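Protection of telomeres protein 1 (Schizosaccharomyces pombe, PDB 7CUI) protects the single-stranded 3' overhang of telomeres by binding its G-rich repeat, and regulates telomerase and telomere length. Local coordinates at residues 56-68 with 131-143. Numbering follows the deposited sequence.
Sequences QVVDFWPKSLTQF and LFLIWGNLEERIQ. With SO4 (sulfate ion), chain E.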
loop_
_atom_site.group_PDB
_atom_site.type_symbol
_atom_site.label_atom_id
_atom_site.label_comp_id
_atom_site.label_asym_id
_atom_site.label_seq_id
_atom_site.Cartn_x
_atom_site.Cartn_y
_atom_site.Cartn_z
ATOM N N GLN A 56 0.287 -11.088 -0.304
ATOM C CA GLN A 56 1.734 -11.090 -0.173
ATOM C C GLN A 56 2.244 -9.839 -0.883
ATOM O O GLN A 56 1.731 -9.489 -1.943
ATOM C CB GLN A 56 2.267 -12.289 -0.953
ATOM C CG GLN A 56 3.306 -13.119 -0.226
ATOM C CD GLN A 56 3.780 -14.278 -1.074
ATOM O OE1 GLN A 56 3.280 -14.523 -2.174
ATOM N NE2 GLN A 56 4.764 -14.999 -0.561
ATOM N N VAL A 57 3.247 -9.160 -0.308
ATOM C CA VAL A 57 3.807 -7.992 -0.972
ATOM C C VAL A 57 4.860 -8.453 -1.973
ATOM O O VAL A 57 5.736 -9.252 -1.639
ATOM C CB VAL A 57 4.393 -6.950 -0.002
ATOM C CG1 VAL A 57 4.913 -5.733 -0.757
ATOM C CG2 VAL A 57 3.394 -6.521 1.061
ATOM N N VAL A 58 4.784 -7.890 -3.182
ATOM C CA VAL A 58 5.567 -8.364 -4.309
ATOM C C VAL A 58 6.427 -7.230 -4.871
ATOM O O VAL A 58 7.424 -7.484 -5.545
ATOM C CB VAL A 58 4.633 -9.022 -5.344
ATOM C CG1 VAL A 58 5.045 -8.766 -6.801
ATOM C CG2 VAL A 58 4.475 -10.512 -5.059
ATOM N N ASP A 59 6.044 -5.982 -4.570
ATOM C CA ASP A 59 6.753 -4.792 -5.019
ATOM C C ASP A 59 6.222 -3.594 -4.229
ATOM O O ASP A 59 5.212 -3.719 -3.535
ATOM C CB ASP A 59 6.610 -4.601 -6.534
ATOM C CG ASP A 59 7.682 -3.727 -7.166
ATOM O OD1 ASP A 59 8.418 -3.067 -6.419
ATOM O OD2 ASP A 59 7.777 -3.719 -8.405
ATOM N N PHE A 60 6.901 -2.440 -4.332
ATOM C CA PHE A 60 6.425 -1.214 -3.702
ATOM C C PHE A 60 6.977 0.027 -4.405
ATOM O O PHE A 60 7.960 -0.048 -5.146
ATOM C CB PHE A 60 6.754 -1.200 -2.205
ATOM C CG PHE A 60 8.226 -1.219 -1.876
ATOM C CD1 PHE A 60 8.999 -0.071 -2.003
ATOM C CD2 PHE A 60 8.836 -2.381 -1.429
ATOM C CE1 PHE A 60 10.351 -0.087 -1.695
ATOM C CE2 PHE A 60 10.188 -2.400 -1.117
ATOM C CZ PHE A 60 10.944 -1.254 -1.254
ATOM N N TRP A 61 6.329 1.170 -4.130
ATOM C CA TRP A 61 6.668 2.472 -4.685
ATOM C C TRP A 61 6.475 3.554 -3.622
ATOM O O TRP A 61 5.485 3.523 -2.889
ATOM C CB TRP A 61 5.815 2.763 -5.926
ATOM C CG TRP A 61 6.504 3.713 -6.854
ATOM C CD1 TRP A 61 7.369 3.384 -7.860
ATOM C CD2 TRP A 61 6.452 5.153 -6.827
ATOM N NE1 TRP A 61 7.840 4.512 -8.478
ATOM C CE2 TRP A 61 7.297 5.611 -7.865
ATOM C CE3 TRP A 61 5.788 6.093 -6.031
ATOM C CZ2 TRP A 61 7.486 6.967 -8.128
ATOM C CZ3 TRP A 61 5.972 7.435 -6.293
ATOM C CH2 TRP A 61 6.805 7.863 -7.331
ATOM N N PRO A 62 7.391 4.545 -3.487
ATOM C CA PRO A 62 8.620 4.618 -4.279
ATOM C C PRO A 62 9.720 3.676 -3.790
ATOM O O PRO A 62 9.580 3.021 -2.758
ATOM C CB PRO A 62 9.037 6.094 -4.151
ATOM C CG PRO A 62 8.439 6.574 -2.843
ATOM C CD PRO A 62 7.259 5.673 -2.549
ATOM N N LYS A 63 10.821 3.611 -4.545
ATOM C CA LYS A 63 11.860 2.633 -4.279
ATOM C C LYS A 63 12.695 3.017 -3.059
ATOM O O LYS A 63 13.189 2.130 -2.370
ATOM C CB LYS A 63 12.720 2.407 -5.521
ATOM C CG LYS A 63 11.966 1.863 -6.724
ATOM C CD LYS A 63 11.256 0.551 -6.451
ATOM C CE LYS A 63 10.601 -0.000 -7.698
ATOM N NZ LYS A 63 9.277 -0.586 -7.396
ATOM N N SER A 64 12.865 4.324 -2.807
ATOM C CA SER A 64 13.544 4.787 -1.605
ATOM C C SER A 64 12.534 4.965 -0.488
ATOM O O SER A 64 11.550 5.679 -0.665
ATOM C CB SER A 64 14.251 6.087 -1.806
ATOM O OG SER A 64 15.206 5.961 -2.830
ATOM N N LEU A 65 12.829 4.366 0.670
ATOM C CA LEU A 65 12.046 4.588 1.874
ATOM C C LEU A 65 12.191 6.045 2.302
ATOM O O LEU A 65 11.369 6.572 3.050
ATOM C CB LEU A 65 12.528 3.635 2.970
ATOM C CG LEU A 65 12.299 2.152 2.690
ATOM C CD1 LEU A 65 12.292 1.362 3.988
ATOM C CD2 LEU A 65 10.986 1.937 1.956
ATOM N N THR A 66 13.238 6.685 1.783
ATOM C CA THR A 66 13.527 8.089 2.020
ATOM C C THR A 66 12.413 8.963 1.448
ATOM O O THR A 66 12.261 10.118 1.845
ATOM C CB THR A 66 14.941 8.372 1.514
ATOM O OG1 THR A 66 15.719 8.329 2.708
ATOM C CG2 THR A 66 15.093 9.693 0.802
ATOM N N GLN A 67 11.618 8.389 0.537
ATOM C CA GLN A 67 10.594 9.142 -0.165
ATOM C C GLN A 67 9.208 8.649 0.244
ATOM O O GLN A 67 8.223 8.935 -0.433
ATOM C CB GLN A 67 10.818 9.063 -1.678
ATOM C CG GLN A 67 12.154 9.639 -2.128
ATOM C CD GLN A 67 12.331 9.682 -3.628
ATOM O OE1 GLN A 67 13.361 9.271 -4.158
ATOM N NE2 GLN A 67 11.336 10.199 -4.330
ATOM N N PHE A 68 9.131 7.929 1.372
ATOM C CA PHE A 68 7.874 7.350 1.823
ATOM C C PHE A 68 6.956 8.395 2.459
ATOM O O PHE A 68 5.783 8.118 2.686
ATOM C CB PHE A 68 8.122 6.157 2.747
ATOM C CG PHE A 68 8.000 4.810 2.083
ATOM C CD1 PHE A 68 8.514 4.588 0.809
ATOM C CD2 PHE A 68 7.381 3.752 2.740
ATOM C CE1 PHE A 68 8.400 3.343 0.206
ATOM C CE2 PHE A 68 7.270 2.508 2.137
ATOM C CZ PHE A 68 7.780 2.305 0.872
ATOM N N LEU A 131 8.581 -2.244 8.459
ATOM C CA LEU A 131 8.070 -2.747 7.194
ATOM C C LEU A 131 8.672 -4.119 6.884
ATOM O O LEU A 131 8.134 -4.866 6.072
ATOM C CB LEU A 131 8.361 -1.718 6.094
ATOM C CG LEU A 131 7.560 -0.413 6.183
ATOM C CD1 LEU A 131 7.883 0.506 5.015
ATOM C CD2 LEU A 131 6.063 -0.684 6.218
ATOM N N PHE A 132 9.776 -4.461 7.557
ATOM C CA PHE A 132 10.364 -5.782 7.424
ATOM C C PHE A 132 9.328 -6.849 7.782
ATOM O O PHE A 132 9.330 -7.933 7.201
ATOM C CB PHE A 132 11.638 -5.898 8.265
ATOM C CG PHE A 132 12.486 -7.103 7.939
ATOM C CD1 PHE A 132 13.458 -7.034 6.946
ATOM C CD2 PHE A 132 12.320 -8.305 8.620
ATOM C CE1 PHE A 132 14.241 -8.141 6.643
ATOM C CE2 PHE A 132 13.106 -9.410 8.318
ATOM C CZ PHE A 132 14.052 -9.332 7.321
ATOM N N LEU A 133 8.419 -6.506 8.705
ATOM C CA LEU A 133 7.444 -7.446 9.232
ATOM C C LEU A 133 6.340 -7.751 8.214
ATOM O O LEU A 133 5.600 -8.717 8.400
ATOM C CB LEU A 133 6.879 -6.914 10.555
ATOM C CG LEU A 133 7.904 -6.621 11.656
ATOM C CD1 LEU A 133 7.250 -5.963 12.871
ATOM C CD2 LEU A 133 8.667 -7.878 12.066
ATOM N N ILE A 134 6.240 -6.955 7.136
ATOM C CA ILE A 134 5.216 -7.196 6.122
ATOM C C ILE A 134 5.814 -7.663 4.794
ATOM O O ILE A 134 5.109 -8.301 4.014
ATOM C CB ILE A 134 4.255 -6.002 5.914
ATOM C CG1 ILE A 134 4.976 -4.756 5.394
ATOM C CG2 ILE A 134 3.451 -5.713 7.168
ATOM C CD1 ILE A 134 4.053 -3.720 4.788
ATOM N N TRP A 135 7.085 -7.337 4.514
ATOM C CA TRP A 135 7.652 -7.710 3.223
ATOM C C TRP A 135 9.012 -8.411 3.333
ATOM O O TRP A 135 9.690 -8.591 2.319
ATOM C CB TRP A 135 7.691 -6.509 2.262
ATOM C CG TRP A 135 8.600 -5.381 2.657
ATOM C CD1 TRP A 135 9.775 -5.454 3.355
ATOM C CD2 TRP A 135 8.417 -3.988 2.333
ATOM N NE1 TRP A 135 10.322 -4.206 3.492
ATOM C CE2 TRP A 135 9.509 -3.283 2.884
ATOM C CE3 TRP A 135 7.437 -3.270 1.637
ATOM C CZ2 TRP A 135 9.643 -1.897 2.761
ATOM C CZ3 TRP A 135 7.561 -1.902 1.524
ATOM C CH2 TRP A 135 8.658 -1.227 2.069
ATOM N N GLY A 136 9.418 -8.799 4.548
ATOM C CA GLY A 136 10.659 -9.539 4.739
ATOM C C GLY A 136 11.848 -8.885 4.037
ATOM O O GLY A 136 12.101 -7.683 4.212
ATOM N N ASN A 137 12.551 -9.684 3.219
ATOM C CA ASN A 137 13.788 -9.243 2.585
ATOM C C ASN A 137 13.544 -8.582 1.228
ATOM O O ASN A 137 14.492 -8.397 0.467
ATOM C CB ASN A 137 14.812 -10.370 2.436
ATOM C CG ASN A 137 15.198 -10.992 3.759
ATOM O OD1 ASN A 137 14.632 -12.009 4.156
ATOM N ND2 ASN A 137 16.135 -10.381 4.457
ATOM N N LEU A 138 12.293 -8.189 0.946
ATOM C CA LEU A 138 11.928 -7.607 -0.340
ATOM C C LEU A 138 12.718 -6.321 -0.617
ATOM O O LEU A 138 13.263 -6.157 -1.709
ATOM C CB LEU A 138 10.420 -7.338 -0.345
ATOM C CG LEU A 138 9.666 -7.520 -1.666
ATOM C CD1 LEU A 138 8.801 -6.297 -1.940
ATOM C CD2 LEU A 138 10.577 -7.831 -2.846
ATOM N N GLU A 139 12.767 -5.410 0.366
ATOM C CA GLU A 139 13.377 -4.103 0.176
ATOM C C GLU A 139 14.870 -4.271 -0.095
ATOM O O GLU A 139 15.421 -3.618 -0.986
ATOM C CB GLU A 139 13.105 -3.208 1.388
ATOM C CG GLU A 139 13.609 -1.780 1.239
ATOM C CD GLU A 139 15.053 -1.499 1.628
ATOM O OE1 GLU A 139 15.652 -2.322 2.367
ATOM O OE2 GLU A 139 15.584 -0.445 1.190
ATOM N N GLU A 140 15.497 -5.170 0.679
ATOM C CA GLU A 140 16.920 -5.457 0.590
ATOM C C GLU A 140 17.261 -5.914 -0.822
ATOM O O GLU A 140 18.263 -5.491 -1.397
ATOM C CB GLU A 140 17.296 -6.583 1.550
ATOM C CG GLU A 140 17.540 -6.114 2.966
ATOM C CD GLU A 140 17.721 -7.204 4.011
ATOM O OE1 GLU A 140 17.889 -8.396 3.630
ATOM O OE2 GLU A 140 17.698 -6.867 5.218
ATOM N N ARG A 141 16.403 -6.787 -1.359
ATOM C CA ARG A 141 16.620 -7.411 -2.652
ATOM C C ARG A 141 16.342 -6.398 -3.757
ATOM O O ARG A 141 17.043 -6.368 -4.766
ATOM C CB ARG A 141 15.740 -8.656 -2.803
ATOM C CG ARG A 141 16.324 -9.938 -2.203
ATOM C CD ARG A 141 17.821 -10.177 -2.214
ATOM N NE ARG A 141 18.384 -10.663 -3.478
ATOM C CZ ARG A 141 19.690 -10.864 -3.734
ATOM N NH1 ARG A 141 20.070 -11.416 -4.913
ATOM N NH2 ARG A 141 20.595 -10.555 -2.818
ATOM N N ILE A 142 15.309 -5.572 -3.557
ATOM C CA ILE A 142 14.979 -4.548 -4.532
ATOM C C ILE A 142 16.158 -3.580 -4.653
ATOM O O ILE A 142 16.561 -3.243 -5.766
ATOM C CB ILE A 142 13.644 -3.853 -4.198
ATOM C CG1 ILE A 142 12.453 -4.706 -4.646
ATOM C CG2 ILE A 142 13.594 -2.453 -4.797
ATOM C CD1 ILE A 142 11.104 -4.146 -4.277
ATOM N N GLN A 143 16.729 -3.174 -3.510
ATOM C CA GLN A 143 17.880 -2.283 -3.524
ATOM C C GLN A 143 19.107 -2.994 -4.094
ATOM O O GLN A 143 19.944 -2.374 -4.751
ATOM C CB GLN A 143 18.176 -1.749 -2.123
ATOM C CG GLN A 143 17.114 -0.792 -1.602
ATOM C CD GLN A 143 16.764 0.306 -2.580
ATOM O OE1 GLN A 143 15.608 0.700 -2.699
ATOM N NE2 GLN A 143 17.761 0.826 -3.281
HETATM S S SO4 E . 22.322 -13.326 -6.325
HETATM O O1 SO4 E . 22.046 -12.516 -7.481
HETATM O O2 SO4 E . 23.019 -12.535 -5.345
HETATM O O3 SO4 E . 21.084 -13.808 -5.767
HETATM O O4 SO4 E . 23.138 -14.446 -6.708
#
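The F60 ring stacks offset on the six-membered ring of the W135 indole, centroids 4.1 Å apart and planes 19° from parallel, where strand 56-61 meets the helical insert of this C-terminal part of the protein. Strand order and pairing are consistent with an OB fold, in which the helices here fall between the third and fourth barrel strands. Both CB atoms point toward the partner segment, and each CG stands between backbone N and carbonyl carbon (chi1 63° in F60, 65° in W135), which brings the rings over one another. On the other face of the indole lies L131 O, which accepts the backbone N-H of I134 and W135. The rim of the indole is also lined: F68 CZ lies in plane, 3.8 Å from W135 CH2, and L65 CD2 is near the plane, 3.9 Å from that same CH2. At the base of the W135 side chain, V57 CB abuts W135 CB at 4.0 Å, and V57 CG1 reaches L138 CD1. Replacing the indole of W135 by an alanine is likely to open a gap between F60, L65 and F68 and to take away the stacking partner of F60. E139 CG and I142 CD1 border the same phenyl obliquely, the former 3.7 Å from F60 CZ. K63 NZ donates to F60 O and forms a salt bridge with D59 OD1 at 2.8 Å; D59 OD1 also accepts a hydrogen bond from F60 N, which comes from the same face of the carboxylate plane as K63 NZ.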